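Long-range contacts in membrane-associated protein VP24 (Marburg virus - Musoke, Kenya, 1980, PDB 4OR8), which may act as a minor matrix protein of the virion, with a role in nucleocapsid assembly and virion budding: residues L197-T205 against L212-I220; S124-V133 against Y158-L167. All coordinates share one frame; numbering follows the deposited sequence.

In the fold
Both contacts belong to the pyramidal fold of VP24 and lie one after the other along the chain: interaction 2 is complete before the first strand of interaction 1 begins. Their centres are about 26 Å apart and their nearest atoms about 9 Å apart, so they do not touch. Helix 127-142 links them, since its first turns form one side of interaction 2, while L141 and L142 near its end pack on I202 and Q200 of interaction 1. The centre of the hairpin contact 197-205/212-220 lies about 12 Å from the centre of the chain, and the hairpin also meets a second subunit; the centre of the helix contact 124-133/158-167 lies about 21 Å from it, and no other chain of the assembly touches that pair.

Interaction 1: L197-T205 against L212-I220; sequences LTGQQIIIT and LVEVRRIDI
Q201 and R216 face each other as a hydrogen-bonded pair in the antiparallel hairpin of strands 201-206 and 210-221, inside the mixed sheet of VP24. R216 N gives a nearly straight bond of 2.8 Å to Q201 O, whereas the return bond from Q201 N to R216 O is weak. Further along, I203 pairs with E214 (I203 N to E214 O, 2.8 Å) and T205 with L212 (L212 N to T205 O, 2.7 Å). The side chain of R216 can be followed outward. Its CB lies 3.9 Å from Q201 O, and the extended chain then carries CD to 3.4 Å from Q201 OE1. Beyond it NE binds E214 OE2 at 2.9 Å in a salt bridge along the same strand, OE2 lying 26° out of the guanidinium plane. At the tip NH2 gives a weak bond to the same OE2, and NH1 passes 3.7 Å from Q201 OE1, the amide and guanidinium planes being 57° apart. On the other face of the sheet, I202 CG1 packs 4.1 Å from V215 CG2, and helix 104-115 covers both residues. E214 OE1 is hydrogen-bonded to Y22 OH of the second subunit, and R21 of that subunit makes a long, weak ion pair with it. The E214 carboxylate is thus shared between its own strand and the neighbouring chain, and its negative charge probably balances both arginines.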
loop_
_atom_site.group_PDB
_atom_site.type_symbol
_atom_site.label_atom_id
_atom_site.label_comp_id
_atom_site.label_asym_id
_atom_site.label_seq_id
_atom_site.Cartn_x
_atom_site.Cartn_y
_atom_site.Cartn_z
ATOM N N LEU B 197 -9.093 -24.175 -5.028
ATOM C CA LEU B 197 -7.869 -24.953 -5.164
ATOM C C LEU B 197 -7.752 -25.975 -4.039
ATOM O O LEU B 197 -7.780 -25.618 -2.860
ATOM C CB LEU B 197 -6.641 -24.037 -5.173
ATOM C CG LEU B 197 -6.384 -23.185 -6.422
ATOM C CD1 LEU B 197 -5.191 -22.258 -6.221
ATOM C CD2 LEU B 197 -6.179 -24.066 -7.644
ATOM N N THR B 198 -7.628 -27.244 -4.421
ATOM C CA THR B 198 -7.475 -28.359 -3.481
ATOM C C THR B 198 -8.490 -28.364 -2.337
ATOM O O THR B 198 -8.138 -28.625 -1.187
ATOM C CB THR B 198 -6.048 -28.430 -2.900
ATOM O OG1 THR B 198 -5.812 -27.294 -2.058
ATOM C CG2 THR B 198 -5.018 -28.457 -4.019
ATOM N N GLY B 199 -9.745 -28.071 -2.657
ATOM C CA GLY B 199 -10.820 -28.163 -1.687
ATOM C C GLY B 199 -10.919 -27.000 -0.715
ATOM O O GLY B 199 -11.341 -27.179 0.429
ATOM N N GLN B 200 -10.534 -25.808 -1.160
ATOM C CA GLN B 200 -10.714 -24.615 -0.339
ATOM C C GLN B 200 -10.864 -23.334 -1.155
ATOM O O GLN B 200 -9.996 -22.985 -1.960
ATOM C CB GLN B 200 -9.602 -24.483 0.709
ATOM C CG GLN B 200 -8.182 -24.521 0.174
ATOM C CD GLN B 200 -7.161 -24.578 1.295
ATOM O OE1 GLN B 200 -7.157 -25.513 2.096
ATOM N NE2 GLN B 200 -6.304 -23.568 1.371
ATOM N N GLN B 201 -11.977 -22.639 -0.936
ATOM C CA GLN B 201 -12.287 -21.425 -1.676
ATOM C C GLN B 201 -11.401 -20.263 -1.239
ATOM O O GLN B 201 -11.420 -19.860 -0.078
ATOM C CB GLN B 201 -13.756 -21.050 -1.492
ATOM C CG GLN B 201 -14.257 -20.045 -2.512
ATOM C CD GLN B 201 -15.634 -19.509 -2.179
ATOM O OE1 GLN B 201 -15.925 -19.184 -1.026
ATOM N NE2 GLN B 201 -16.490 -19.412 -3.189
ATOM N N ILE B 202 -10.634 -19.722 -2.177
ATOM C CA ILE B 202 -9.733 -18.614 -1.882
ATOM C C ILE B 202 -10.195 -17.332 -2.570
ATOM O O ILE B 202 -10.477 -17.329 -3.766
ATOM C CB ILE B 202 -8.295 -18.939 -2.315
ATOM C CG1 ILE B 202 -7.828 -20.240 -1.662
ATOM C CG2 ILE B 202 -7.355 -17.794 -1.967
ATOM C CD1 ILE B 202 -6.435 -20.660 -2.068
ATOM N N ILE B 203 -10.271 -16.246 -1.804
ATOM C CA ILE B 203 -10.701 -14.956 -2.335
ATOM C C ILE B 203 -9.724 -13.832 -1.996
ATOM O O ILE B 203 -9.445 -13.568 -0.827
ATOM C CB ILE B 203 -12.100 -14.574 -1.820
ATOM C CG1 ILE B 203 -13.158 -15.499 -2.425
ATOM C CG2 ILE B 203 -12.414 -13.130 -2.165
ATOM C CD1 ILE B 203 -13.876 -16.365 -1.418
ATOM N N ILE B 204 -9.214 -13.170 -3.028
ATOM C CA ILE B 204 -8.298 -12.048 -2.850
ATOM C C ILE B 204 -8.964 -10.733 -3.239
ATOM O O ILE B 204 -9.360 -10.544 -4.385
ATOM C CB ILE B 204 -7.029 -12.231 -3.693
ATOM C CG1 ILE B 204 -6.340 -13.544 -3.323
ATOM C CG2 ILE B 204 -6.085 -11.049 -3.510
ATOM C CD1 ILE B 204 -5.239 -13.940 -4.276
ATOM N N THR B 205 -9.075 -9.823 -2.280
ATOM C CA THR B 205 -9.750 -8.552 -2.505
ATOM C C THR B 205 -8.813 -7.370 -2.259
ATOM O O THR B 205 -8.090 -7.334 -1.259
ATOM C CB THR B 205 -10.976 -8.416 -1.587
ATOM O OG1 THR B 205 -11.861 -9.520 -1.806
ATOM C CG2 THR B 205 -11.714 -7.119 -1.860
ATOM N N LEU B 212 -6.541 -8.131 0.765
ATOM C CA LEU B 212 -7.110 -8.996 1.785
ATOM C C LEU B 212 -7.195 -10.410 1.230
ATOM O O LEU B 212 -7.909 -10.660 0.263
ATOM C CB LEU B 212 -8.498 -8.497 2.185
ATOM C CG LEU B 212 -9.011 -8.856 3.581
ATOM C CD1 LEU B 212 -8.057 -8.361 4.658
ATOM C CD2 LEU B 212 -10.400 -8.277 3.791
ATOM N N VAL B 213 -6.448 -11.329 1.834
ATOM C CA VAL B 213 -6.437 -12.716 1.385
ATOM C C VAL B 213 -7.287 -13.578 2.308
ATOM O O VAL B 213 -6.978 -13.734 3.488
ATOM C CB VAL B 213 -5.010 -13.281 1.324
ATOM C CG1 VAL B 213 -5.041 -14.754 0.957
ATOM C CG2 VAL B 213 -4.170 -12.493 0.326
ATOM N N GLU B 214 -8.355 -14.140 1.756
ATOM C CA GLU B 214 -9.334 -14.886 2.537
ATOM C C GLU B 214 -9.460 -16.331 2.058
ATOM O O GLU B 214 -9.574 -16.587 0.860
ATOM C CB GLU B 214 -10.689 -14.186 2.446
ATOM C CG GLU B 214 -11.871 -15.057 2.800
ATOM C CD GLU B 214 -13.194 -14.386 2.485
ATOM O OE1 GLU B 214 -13.177 -13.251 1.959
ATOM O OE2 GLU B 214 -14.250 -14.994 2.762
ATOM N N VAL B 215 -9.440 -17.273 2.995
ATOM C CA VAL B 215 -9.576 -18.687 2.654
ATOM C C VAL B 215 -10.696 -19.379 3.431
ATOM O O VAL B 215 -10.716 -19.357 4.663
ATOM C CB VAL B 215 -8.265 -19.460 2.902
ATOM C CG1 VAL B 215 -8.441 -20.932 2.554
ATOM C CG2 VAL B 215 -7.130 -18.853 2.102
ATOM N N ARG B 216 -11.627 -19.992 2.708
ATOM C CA ARG B 216 -12.676 -20.789 3.335
ATOM C C ARG B 216 -12.406 -22.267 3.090
ATOM O O ARG B 216 -12.521 -22.752 1.965
ATOM C CB ARG B 216 -14.051 -20.400 2.795
ATOM C CG ARG B 216 -14.413 -18.939 3.022
ATOM C CD ARG B 216 -15.728 -18.589 2.349
ATOM N NE ARG B 216 -16.099 -17.191 2.548
ATOM C CZ ARG B 216 -17.203 -16.635 2.059
ATOM N NH1 ARG B 216 -18.051 -17.358 1.338
ATOM N NH2 ARG B 216 -17.462 -15.355 2.287
ATOM N N ARG B 217 -12.035 -22.978 4.149
ATOM C CA ARG B 217 -11.640 -24.374 4.027
ATOM C C ARG B 217 -12.456 -25.284 4.941
ATOM O O ARG B 217 -13.378 -24.838 5.625
ATOM C CB ARG B 217 -10.154 -24.527 4.351
ATOM C CG ARG B 217 -9.797 -24.147 5.777
ATOM C CD ARG B 217 -8.411 -24.647 6.148
ATOM N NE ARG B 217 -7.351 -23.940 5.435
ATOM C CZ ARG B 217 -6.511 -23.082 6.005
ATOM N NH1 ARG B 217 -6.603 -22.827 7.305
ATOM N NH2 ARG B 217 -5.574 -22.485 5.280
ATOM N N ILE B 218 -12.111 -26.566 4.938
ATOM C CA ILE B 218 -12.712 -27.523 5.855
ATOM C C ILE B 218 -11.640 -28.098 6.762
ATOM O O ILE B 218 -10.695 -28.732 6.298
ATOM C CB ILE B 218 -13.416 -28.668 5.112
ATOM C CG1 ILE B 218 -14.627 -28.136 4.348
ATOM C CG2 ILE B 218 -13.845 -29.747 6.091
ATOM C CD1 ILE B 218 -15.405 -29.205 3.622
ATOM N N ASP B 219 -11.786 -27.863 8.060
ATOM C CA ASP B 219 -10.821 -28.347 9.035
ATOM C C ASP B 219 -11.153 -29.755 9.509
ATOM O O ASP B 219 -12.314 -30.086 9.749
ATOM C CB ASP B 219 -10.736 -27.392 10.226
ATOM C CG ASP B 219 -9.712 -26.295 10.019
ATOM O OD1 ASP B 219 -9.214 -26.151 8.881
ATOM O OD2 ASP B 219 -9.406 -25.574 10.993
ATOM N N ILE B 220 -10.119 -30.578 9.639
ATOM C CA ILE B 220 -10.275 -31.947 10.104
ATOM C C ILE B 220 -9.664 -32.110 11.490
ATOM O O ILE B 220 -8.444 -32.193 11.633
ATOM C CB ILE B 220 -9.607 -32.937 9.138
ATOM C CG1 ILE B 220 -10.148 -32.734 7.720
ATOM C CG2 ILE B 220 -9.819 -34.369 9.611
ATOM C CD1 ILE B 220 -9.559 -33.673 6.692
#

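Interaction 2: S124-V133 against Y158-L167; sequences SLIPGFRSIV and YLTSDMFKIL
A helix-helix packing motif joins the loop before helix 127-142 and its first turns to the end of helix 152-158, the turn after it and the first turns of helix 161-178, with the short segments 127-133 and 161-167 inclined at 48° and their axes 11.4 Å apart. At its centre M163 makes a Met-aromatic contact with F129. M163 CB sits over one face of the F129 ring, 3.8 Å from its centroid, while the sulfur approaches obliquely. V133 CG2, from the next turn of the phenylalanine's own helix, lies against the opposite face, so the ring is held between the two helices. With CG anti to the backbone N (chi1 -180°), F129 reaches across to L159, whose CD1 is 3.5 Å from CE1 of the ring, and to L167, whose CD2 is 4.0 Å from CZ. The M163 chain bends at chi2 (-64°), which brings SD toward I126, and again at chi3, which brings the CE methyl there: CE packs 3.7 Å from I126 CG2, and SD accepts a weak hydrogen bond from I126 N. Nearby, L125 CD2 rests against I166 CG2. Y158 closes the other end by laying its ring flat on the backbone of G128. The glycine CA stands 3.3 Å from the ring centroid and almost on its normal, a CH-pi contact. The interface is therefore mainly apolar, with the F129 and Y158 rings and the M163 chain making much of the contact and the thioether weakly accepting an amide at the helix N-cap.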
loop_
_atom_site.group_PDB
_atom_site.type_symbol
_atom_site.label_atom_id
_atom_site.label_comp_id
_atom_site.label_asym_id
_atom_site.label_seq_id
_atom_site.Cartn_x
_atom_site.Cartn_y
_atom_site.Cartn_z
ATOM N N SER B 124 2.905 -22.369 -20.841
ATOM C CA SER B 124 4.195 -22.517 -21.512
ATOM C C SER B 124 5.176 -23.395 -20.735
ATOM O O SER B 124 6.375 -23.403 -21.019
ATOM C CB SER B 124 4.821 -21.146 -21.769
ATOM O OG SER B 124 4.948 -20.416 -20.562
ATOM N N LEU B 125 4.661 -24.134 -19.759
ATOM C CA LEU B 125 5.479 -25.059 -18.989
ATOM C C LEU B 125 5.407 -26.451 -19.596
ATOM O O LEU B 125 4.366 -26.856 -20.115
ATOM C CB LEU B 125 4.996 -25.125 -17.540
ATOM C CG LEU B 125 4.949 -23.824 -16.743
ATOM C CD1 LEU B 125 4.439 -24.089 -15.336
ATOM C CD2 LEU B 125 6.314 -23.169 -16.710
ATOM N N ILE B 126 6.513 -27.180 -19.529
ATOM C CA ILE B 126 6.518 -28.580 -19.925
ATOM C C ILE B 126 5.767 -29.392 -18.872
ATOM O O ILE B 126 5.862 -29.095 -17.681
ATOM C CB ILE B 126 7.957 -29.103 -20.113
ATOM C CG1 ILE B 126 8.823 -28.743 -18.907
ATOM C CG2 ILE B 126 8.567 -28.514 -21.367
ATOM C CD1 ILE B 126 10.285 -29.068 -19.099
ATOM N N PRO B 127 5.001 -30.409 -19.313
ATOM C CA PRO B 127 4.107 -31.208 -18.463
ATOM C C PRO B 127 4.771 -31.759 -17.204
ATOM O O PRO B 127 4.149 -31.767 -16.140
ATOM C CB PRO B 127 3.697 -32.359 -19.382
ATOM C CG PRO B 127 3.774 -31.777 -20.744
ATOM C CD PRO B 127 4.949 -30.848 -20.719
ATOM N N GLY B 128 6.014 -32.212 -17.325
ATOM C CA GLY B 128 6.746 -32.715 -16.180
ATOM C C GLY B 128 6.947 -31.652 -15.118
ATOM O O GLY B 128 6.725 -31.898 -13.933
ATOM N N PHE B 129 7.364 -30.465 -15.547
ATOM C CA PHE B 129 7.576 -29.349 -14.634
ATOM C C PHE B 129 6.244 -28.775 -14.167
ATOM O O PHE B 129 6.139 -28.242 -13.060
ATOM C CB PHE B 129 8.413 -28.264 -15.309
ATOM C CG PHE B 129 8.683 -27.073 -14.435
ATOM C CD1 PHE B 129 9.467 -27.192 -13.299
ATOM C CD2 PHE B 129 8.161 -25.831 -14.758
ATOM C CE1 PHE B 129 9.719 -26.095 -12.493
ATOM C CE2 PHE B 129 8.413 -24.730 -13.958
ATOM C CZ PHE B 129 9.192 -24.863 -12.823
ATOM N N ARG B 130 5.227 -28.888 -15.018
ATOM C CA ARG B 130 3.883 -28.447 -14.664
ATOM C C ARG B 130 3.373 -29.203 -13.444
ATOM O O ARG B 130 2.735 -28.625 -12.566
ATOM C CB ARG B 130 2.921 -28.628 -15.838
ATOM C CG ARG B 130 1.488 -28.257 -15.508
ATOM C CD ARG B 130 0.551 -28.491 -16.680
ATOM N NE ARG B 130 0.707 -27.489 -17.729
ATOM C CZ ARG B 130 1.201 -27.739 -18.937
ATOM N NH1 ARG B 130 1.583 -28.968 -19.258
ATOM N NH2 ARG B 130 1.304 -26.763 -19.828
ATOM N N SER B 131 3.669 -30.497 -13.390
ATOM C CA SER B 131 3.258 -31.321 -12.260
ATOM C C SER B 131 4.077 -30.985 -11.015
ATOM O O SER B 131 3.597 -31.132 -9.891
ATOM C CB SER B 131 3.378 -32.810 -12.597
ATOM O OG SER B 131 4.733 -33.208 -12.679
ATOM N N ILE B 132 5.313 -30.540 -11.220
ATOM C CA ILE B 132 6.143 -30.073 -10.116
ATOM C C ILE B 132 5.547 -28.798 -9.530
ATOM O O ILE B 132 5.395 -28.675 -8.311
ATOM C CB ILE B 132 7.593 -29.817 -10.563
ATOM C CG1 ILE B 132 8.308 -31.145 -10.811
ATOM C CG2 ILE B 132 8.343 -29.010 -9.518
ATOM C CD1 ILE B 132 9.749 -30.995 -11.256
ATOM N N VAL B 133 5.199 -27.861 -10.407
ATOM C CA VAL B 133 4.555 -26.617 -10.000
ATOM C C VAL B 133 3.282 -26.909 -9.208
ATOM O O VAL B 133 2.953 -26.207 -8.251
ATOM C CB VAL B 133 4.234 -25.721 -11.217
ATOM C CG1 VAL B 133 3.377 -24.533 -10.810
ATOM C CG2 VAL B 133 5.520 -25.244 -11.878
ATOM N N TYR B 158 13.182 -31.754 -15.510
ATOM C CA TYR B 158 12.065 -30.832 -15.697
ATOM C C TYR B 158 12.345 -29.416 -15.203
ATOM O O TYR B 158 11.859 -28.449 -15.784
ATOM C CB TYR B 158 10.798 -31.389 -15.047
ATOM C CG TYR B 158 10.314 -32.662 -15.698
ATOM C CD1 TYR B 158 10.341 -32.807 -17.078
ATOM C CD2 TYR B 158 9.844 -33.722 -14.936
ATOM C CE1 TYR B 158 9.903 -33.968 -17.684
ATOM C CE2 TYR B 158 9.403 -34.890 -15.532
ATOM C CZ TYR B 158 9.436 -35.006 -16.908
ATOM O OH TYR B 158 9.001 -36.164 -17.512
ATOM N N LEU B 159 13.123 -29.293 -14.134
ATOM C CA LEU B 159 13.481 -27.978 -13.614
ATOM C C LEU B 159 14.716 -27.427 -14.326
ATOM O O LEU B 159 15.834 -27.500 -13.812
ATOM C CB LEU B 159 13.698 -28.027 -12.095
ATOM C CG LEU B 159 14.057 -26.720 -11.375
ATOM C CD1 LEU B 159 13.092 -25.608 -11.743
ATOM C CD2 LEU B 159 14.076 -26.926 -9.871
ATOM N N THR B 160 14.506 -26.886 -15.520
ATOM C CA THR B 160 15.590 -26.280 -16.283
ATOM C C THR B 160 15.670 -24.783 -16.002
ATOM O O THR B 160 14.795 -24.222 -15.342
ATOM C CB THR B 160 15.405 -26.506 -17.793
ATOM O OG1 THR B 160 14.133 -25.988 -18.204
ATOM C CG2 THR B 160 15.467 -27.988 -18.115
ATOM N N SER B 161 16.718 -24.137 -16.500
ATOM C CA SER B 161 16.866 -22.699 -16.313
ATOM C C SER B 161 15.712 -21.954 -16.984
ATOM O O SER B 161 15.180 -20.995 -16.429
ATOM C CB SER B 161 18.215 -22.208 -16.849
ATOM O OG SER B 161 18.243 -22.223 -18.264
ATOM N N ASP B 162 15.328 -22.411 -18.173
ATOM C CA ASP B 162 14.183 -21.855 -18.888
ATOM C C ASP B 162 12.899 -21.923 -18.064
ATOM O O ASP B 162 12.171 -20.934 -17.951
ATOM C CB ASP B 162 13.976 -22.589 -20.214
ATOM C CG ASP B 162 14.790 -21.995 -21.342
ATOM O OD1 ASP B 162 15.741 -21.235 -21.056
ATOM O OD2 ASP B 162 14.478 -22.289 -22.515
ATOM N N MET B 163 12.631 -23.092 -17.490
ATOM C CA MET B 163 11.437 -23.287 -16.676
ATOM C C MET B 163 11.458 -22.447 -15.401
ATOM O O MET B 163 10.423 -21.965 -14.949
ATOM C CB MET B 163 11.245 -24.769 -16.352
ATOM C CG MET B 163 10.816 -25.593 -17.554
ATOM S SD MET B 163 9.197 -25.097 -18.183
ATOM C CE MET B 163 9.473 -25.187 -19.950
ATOM N N PHE B 164 12.643 -22.272 -14.829
ATOM C CA PHE B 164 12.813 -21.406 -13.673
ATOM C C PHE B 164 12.524 -19.958 -14.060
ATOM O O PHE B 164 11.825 -19.240 -13.347
ATOM C CB PHE B 164 14.236 -21.530 -13.127
ATOM C CG PHE B 164 14.519 -20.641 -11.952
ATOM C CD1 PHE B 164 15.053 -19.375 -12.134
ATOM C CD2 PHE B 164 14.256 -21.071 -10.663
ATOM C CE1 PHE B 164 15.310 -18.556 -11.054
ATOM C CE2 PHE B 164 14.516 -20.257 -9.579
ATOM C CZ PHE B 164 15.043 -18.998 -9.775
ATOM N N LYS B 165 13.073 -19.540 -15.195
ATOM C CA LYS B 165 12.902 -18.181 -15.687
ATOM C C LYS B 165 11.427 -17.884 -15.928
ATOM O O LYS B 165 10.910 -16.852 -15.498
ATOM C CB LYS B 165 13.682 -17.992 -16.988
ATOM C CG LYS B 165 14.516 -16.731 -17.029
ATOM C CD LYS B 165 15.864 -16.941 -16.370
ATOM C CE LYS B 165 16.766 -17.777 -17.254
ATOM N NZ LYS B 165 16.985 -17.127 -18.576
ATOM N N ILE B 166 10.758 -18.801 -16.617
ATOM C CA ILE B 166 9.342 -18.657 -16.926
ATOM C C ILE B 166 8.506 -18.605 -15.652
ATOM O O ILE B 166 7.586 -17.791 -15.530
ATOM C CB ILE B 166 8.850 -19.805 -17.837
ATOM C CG1 ILE B 166 9.496 -19.693 -19.218
ATOM C CG2 ILE B 166 7.334 -19.788 -17.968
ATOM C CD1 ILE B 166 9.077 -20.782 -20.177
ATOM N N LEU B 167 8.845 -19.466 -14.700
ATOM C CA LEU B 167 8.123 -19.528 -13.436
ATOM C C LEU B 167 8.153 -18.198 -12.694
ATOM O O LEU B 167 7.128 -17.745 -12.189
ATOM C CB LEU B 167 8.682 -20.634 -12.548
ATOM C CG LEU B 167 7.969 -20.764 -11.202
ATOM C CD1 LEU B 167 6.501 -21.101 -11.421
ATOM C CD2 LEU B 167 8.651 -21.799 -10.313
#